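Sporozoite microneme protein essential for cell traversal (Plasmodium berghei, PDB 4U5A) is a microneme protein of the malaria sporozoite that is essential for cell traversal, the passage of the parasite through host cells. Local coordinates at residues F75-N78 against N79-H82; Y178-F181 against I182-T186. All blocks are in the same frame, centred on the assembly; numbering follows the deposited sequence.

Contact 1: residues F75-N78 against N79-H82; sequences FIEN and NKTH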
loop_
_atom_site.group_PDB
_atom_site.type_symbol
_atom_site.label_atom_id
_atom_site.label_comp_id
_atom_site.label_asym_id
_atom_site.label_seq_id
_atom_site.Cartn_x
_atom_site.Cartn_y
_atom_site.Cartn_z
ATOM N N PHE A 75 -14.867 6.571 10.908
ATOM C CA PHE A 75 -14.524 6.777 12.310
ATOM C C PHE A 75 -14.604 8.244 12.708
ATOM O O PHE A 75 -15.176 8.584 13.744
ATOM C CB PHE A 75 -13.124 6.252 12.609
ATOM C CG PHE A 75 -12.654 6.564 14.000
ATOM C CD1 PHE A 75 -13.038 5.771 15.070
ATOM C CD2 PHE A 75 -11.848 7.668 14.241
ATOM C CE1 PHE A 75 -12.615 6.061 16.354
ATOM C CE2 PHE A 75 -11.423 7.967 15.522
ATOM C CZ PHE A 75 -11.806 7.161 16.581
ATOM N N ILE A 76 -14.018 9.104 11.883
ATOM C CA ILE A 76 -14.000 10.540 12.136
ATOM C C ILE A 76 -15.417 11.124 12.178
ATOM O O ILE A 76 -15.720 11.957 13.033
ATOM C CB ILE A 76 -13.143 11.269 11.089
ATOM C CG1 ILE A 76 -11.677 10.863 11.255
ATOM C CG2 ILE A 76 -13.288 12.776 11.220
ATOM C CD1 ILE A 76 -10.719 11.649 10.399
ATOM N N GLU A 77 -16.282 10.693 11.266
ATOM C CA GLU A 77 -17.651 11.200 11.233
ATOM C C GLU A 77 -18.393 10.859 12.521
ATOM O O GLU A 77 -19.082 11.704 13.096
ATOM C CB GLU A 77 -18.409 10.629 10.037
ATOM C CG GLU A 77 -17.854 11.035 8.692
ATOM C CD GLU A 77 -18.074 12.502 8.394
ATOM O OE1 GLU A 77 -19.138 13.033 8.776
ATOM O OE2 GLU A 77 -17.188 13.120 7.763
ATOM N N ASN A 78 -18.254 9.613 12.962
ATOM C CA ASN A 78 -18.941 9.133 14.154
ATOM C C ASN A 78 -18.303 9.657 15.438
ATOM O O ASN A 78 -18.845 9.471 16.529
ATOM C CB ASN A 78 -18.974 7.607 14.166
ATOM C CG ASN A 78 -19.902 7.033 13.103
ATOM O OD1 ASN A 78 -20.766 7.730 12.567
ATOM N ND2 ASN A 78 -19.714 5.756 12.785
ATOM N N ASN A 79 -17.162 10.325 15.300
ATOM C CA ASN A 79 -16.419 10.830 16.449
ATOM C C ASN A 79 -16.620 12.337 16.608
ATOM O O ASN A 79 -16.196 12.936 17.597
ATOM C CB ASN A 79 -14.928 10.493 16.291
ATOM C CG ASN A 79 -14.117 10.773 17.543
ATOM O OD1 ASN A 79 -13.399 11.769 17.619
ATOM N ND2 ASN A 79 -14.217 9.886 18.528
ATOM N N LYS A 80 -17.279 12.940 15.622
ATOM C CA LYS A 80 -17.633 14.351 15.669
ATOM C C LYS A 80 -18.552 14.659 16.845
ATOM O O LYS A 80 -18.502 15.748 17.412
ATOM C CB LYS A 80 -18.292 14.782 14.359
ATOM C CG LYS A 80 -17.340 14.871 13.175
ATOM C CD LYS A 80 -18.077 15.331 11.929
ATOM C CE LYS A 80 -17.155 15.377 10.729
ATOM N NZ LYS A 80 -17.860 15.867 9.515
ATOM N N THR A 81 -19.405 13.695 17.184
ATOM C CA THR A 81 -20.369 13.826 18.274
ATOM C C THR A 81 -19.680 14.058 19.620
ATOM O O THR A 81 -20.094 14.914 20.404
ATOM C CB THR A 81 -21.265 12.570 18.373
ATOM O OG1 THR A 81 -21.837 12.280 17.091
ATOM C CG2 THR A 81 -22.375 12.773 19.393
ATOM N N HIS A 82 -18.616 13.299 19.868
ATOM C CA HIS A 82 -17.849 13.394 21.110
ATOM C C HIS A 82 -17.078 14.711 21.213
ATOM O O HIS A 82 -16.671 15.120 22.300
ATOM C CB HIS A 82 -16.877 12.219 21.236
ATOM C CG HIS A 82 -17.546 10.901 21.475
ATOM N ND1 HIS A 82 -16.856 9.704 21.459
ATOM C CD2 HIS A 82 -18.833 10.584 21.750
ATOM C CE1 HIS A 82 -17.691 8.712 21.706
ATOM N NE2 HIS A 82 -18.899 9.219 21.886
#
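F75 and N79 stand side by side on one face of helix 59-84, both pointing the same way. The phenyl ring and the amide of N79 are nearly parallel, with 15° between their planes. CZ of F75 lies 4.1 Å from ND2 of N79, and CB of N79 sits over one face of the ring. CG is anti to the backbone N in both residues (chi1 174° for F75, -170° for N79), which sends ring and amide off the helix in the same direction. This is the close-packed side. I76 is buried against F14, L17 and S18 of helix 10-39. F75 and N79 meet Q94 of helix 88-126, and ND2 of N79 makes a weak hydrogen bond to OH of Y90.

The other side is looser. K80 runs out fully extended beyond CG, alongside E77, whose chain bends at chi2 to meet it. NZ of K80 forms a salt bridge with E77: it meets OE1 from above the carboxylate plane at 3.2 Å, and OE2 of E77 more weakly at 3.3 Å. The stronger partner of NZ is D15 of helix 10-39, in a second salt bridge. N78 and T81 are exposed.

The backbone departs from regular helix. N79 N bonds to I76 O at 3.1 Å, a bond three residues back. K80 N makes a weak bond of 3.3 Å to E77 O. The helix is weakly bonded here and kinks: H82 N reaches N79 O only in a weak bond, and T81 N has no hydrogen bond to the turn before.

The two carboxylates, of E77 and D15, that share NZ probably favour the charged form of K80. The lysine thus joins an intrahelical salt bridge to one between neighbouring helices, beside a turn whose backbone bonding is weak.

Contact 2: residues Y178-F181 against I182-T186; sequences YDDF and IKNLT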
loop_
_atom_site.group_PDB
_atom_site.type_symbol
_atom_site.label_atom_id
_atom_site.label_comp_id
_atom_site.label_asym_id
_atom_site.label_seq_id
_atom_site.Cartn_x
_atom_site.Cartn_y
_atom_site.Cartn_z
ATOM N N TYR A 178 2.029 -12.533 -4.215
ATOM C CA TYR A 178 0.769 -11.798 -4.230
ATOM C C TYR A 178 -0.090 -12.104 -2.999
ATOM O O TYR A 178 -0.697 -11.200 -2.424
ATOM C CB TYR A 178 0.004 -12.098 -5.526
ATOM C CG TYR A 178 -1.400 -11.550 -5.568
ATOM C CD1 TYR A 178 -1.635 -10.210 -5.856
ATOM C CD2 TYR A 178 -2.494 -12.379 -5.360
ATOM C CE1 TYR A 178 -2.921 -9.705 -5.899
ATOM C CE2 TYR A 178 -3.781 -11.888 -5.406
ATOM C CZ TYR A 178 -3.989 -10.552 -5.675
ATOM O OH TYR A 178 -5.275 -10.064 -5.722
ATOM N N ASP A 179 -0.151 -13.372 -2.601
ATOM C CA ASP A 179 -0.932 -13.756 -1.427
ATOM C C ASP A 179 -0.380 -13.111 -0.158
ATOM O O ASP A 179 -1.136 -12.724 0.734
ATOM C CB ASP A 179 -0.952 -15.276 -1.268
ATOM C CG ASP A 179 -1.930 -15.950 -2.208
ATOM O OD1 ASP A 179 -2.532 -15.252 -3.050
ATOM O OD2 ASP A 179 -2.084 -17.185 -2.112
ATOM N N ASP A 180 0.941 -12.982 -0.090
ATOM C CA ASP A 180 1.587 -12.351 1.053
ATOM C C ASP A 180 1.323 -10.848 1.078
ATOM O O ASP A 180 1.185 -10.250 2.147
ATOM C CB ASP A 180 3.093 -12.629 1.027
ATOM C CG ASP A 180 3.907 -11.506 1.641
ATOM O OD1 ASP A 180 4.389 -10.640 0.878
ATOM O OD2 ASP A 180 4.060 -11.484 2.882
ATOM N N PHE A 181 1.215 -10.252 -0.106
ATOM C CA PHE A 181 0.933 -8.825 -0.231
ATOM C C PHE A 181 -0.457 -8.522 0.304
ATOM O O PHE A 181 -0.629 -7.646 1.152
ATOM C CB PHE A 181 1.036 -8.381 -1.692
ATOM C CG PHE A 181 0.957 -6.893 -1.886
ATOM C CD1 PHE A 181 1.309 -6.021 -0.867
ATOM C CD2 PHE A 181 0.502 -6.366 -3.085
ATOM C CE1 PHE A 181 1.231 -4.649 -1.049
ATOM C CE2 PHE A 181 0.419 -4.997 -3.274
ATOM C CZ PHE A 181 0.783 -4.138 -2.254
ATOM N N ILE A 182 -1.440 -9.268 -0.188
ATOM C CA ILE A 182 -2.823 -9.093 0.226
ATOM C C ILE A 182 -3.001 -9.427 1.705
ATOM O O ILE A 182 -3.805 -8.801 2.396
ATOM C CB ILE A 182 -3.770 -9.975 -0.617
ATOM C CG1 ILE A 182 -3.539 -9.723 -2.110
ATOM C CG2 ILE A 182 -5.224 -9.695 -0.273
ATOM C CD1 ILE A 182 -3.740 -8.272 -2.527
ATOM N N LYS A 183 -2.227 -10.390 2.194
ATOM C CA LYS A 183 -2.287 -10.768 3.600
ATOM C C LYS A 183 -1.803 -9.603 4.469
ATOM O O LYS A 183 -2.399 -9.304 5.505
ATOM C CB LYS A 183 -1.465 -12.035 3.853
ATOM C CG LYS A 183 -1.650 -12.637 5.241
ATOM C CD LYS A 183 -0.343 -13.071 5.877
ATOM C CE LYS A 183 -0.585 -13.554 7.302
ATOM N NZ LYS A 183 0.656 -14.043 7.961
ATOM N N ASN A 184 -0.730 -8.944 4.038
ATOM C CA ASN A 184 -0.195 -7.791 4.760
ATOM C C ASN A 184 -1.174 -6.621 4.772
ATOM O O ASN A 184 -1.270 -5.895 5.761
ATOM C CB ASN A 184 1.139 -7.338 4.153
ATOM C CG ASN A 184 2.308 -8.193 4.603
ATOM O OD1 ASN A 184 2.349 -8.658 5.741
ATOM N ND2 ASN A 184 3.264 -8.406 3.707
ATOM N N LEU A 185 -1.902 -6.444 3.673
ATOM C CA LEU A 185 -2.913 -5.397 3.581
ATOM C C LEU A 185 -4.106 -5.725 4.470
ATOM O O LEU A 185 -4.737 -4.833 5.038
ATOM C CB LEU A 185 -3.365 -5.212 2.129
ATOM C CG LEU A 185 -2.342 -4.615 1.159
ATOM C CD1 LEU A 185 -2.866 -4.627 -0.268
ATOM C CD2 LEU A 185 -1.989 -3.199 1.581
ATOM N N THR A 186 -4.398 -7.014 4.600
ATOM C CA THR A 186 -5.525 -7.472 5.400
ATOM C C THR A 186 -5.267 -7.296 6.893
ATOM O O THR A 186 -6.152 -6.889 7.644
ATOM C CB THR A 186 -5.833 -8.952 5.102
ATOM O OG1 THR A 186 -6.257 -9.079 3.741
ATOM C CG2 THR A 186 -6.933 -9.473 6.006
#
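I182 lies across the ring of Y178, one turn further along helix 167-197. Its CG1 sits over one face, 3.9 Å from the ring centroid and 17° off the normal, in a CH-pi contact shifted toward the rim. CD1 of I182 reaches CE1 of Y178 at 3.8 Å. The next such pair is F181 and L185. F181 has CG anti to the backbone N (chi1 -172°), which stands the ring out from the helix. CD1 of L185 reaches back a turn to lie over one face of the F181 ring, 4.2 Å from its centroid.

These i to i+4 pairs belong to a long helix of the four-helix bundle. Y178 and I182 touch V60 of helix 59-84, while F181 and L185 pack on L112 of helix 88-126. OH of Y178 bonds to Y57 O, and the two tyrosine rings stack.

On a more polar side, the D180 carboxylate and the N184 amide are turned 85° apart, with OD2 of D180 3.3 Å from ND2 of N184. I182 N gives a nearly straight bond to Y178 O (3.0 Å). I182 O takes OG1 of T186 at 2.8 Å and T186 N from opposite faces of its plane.

From the N terminus, the chain runs through helix 10-39 and helix 49-57 into helix 59-84, where contact 1 lies near the C-terminal end. It then passes through helix 88-126 and two short helices to helix 167-197, which carries contact 2. Each contact joins consecutive residues of one helix, so neither closes a loop. They follow in series, without nesting or crossing. The centres of contact 1 and contact 2 are about 30 Å apart. The nearest atoms of contact 1 and contact 2 are about 16 Å apart. Helix 88-126 borders both. Contact 1 also faces helix 10-39, while contact 2 faces the start of helix 59-84. Together they mark two separate levels along the same bundle.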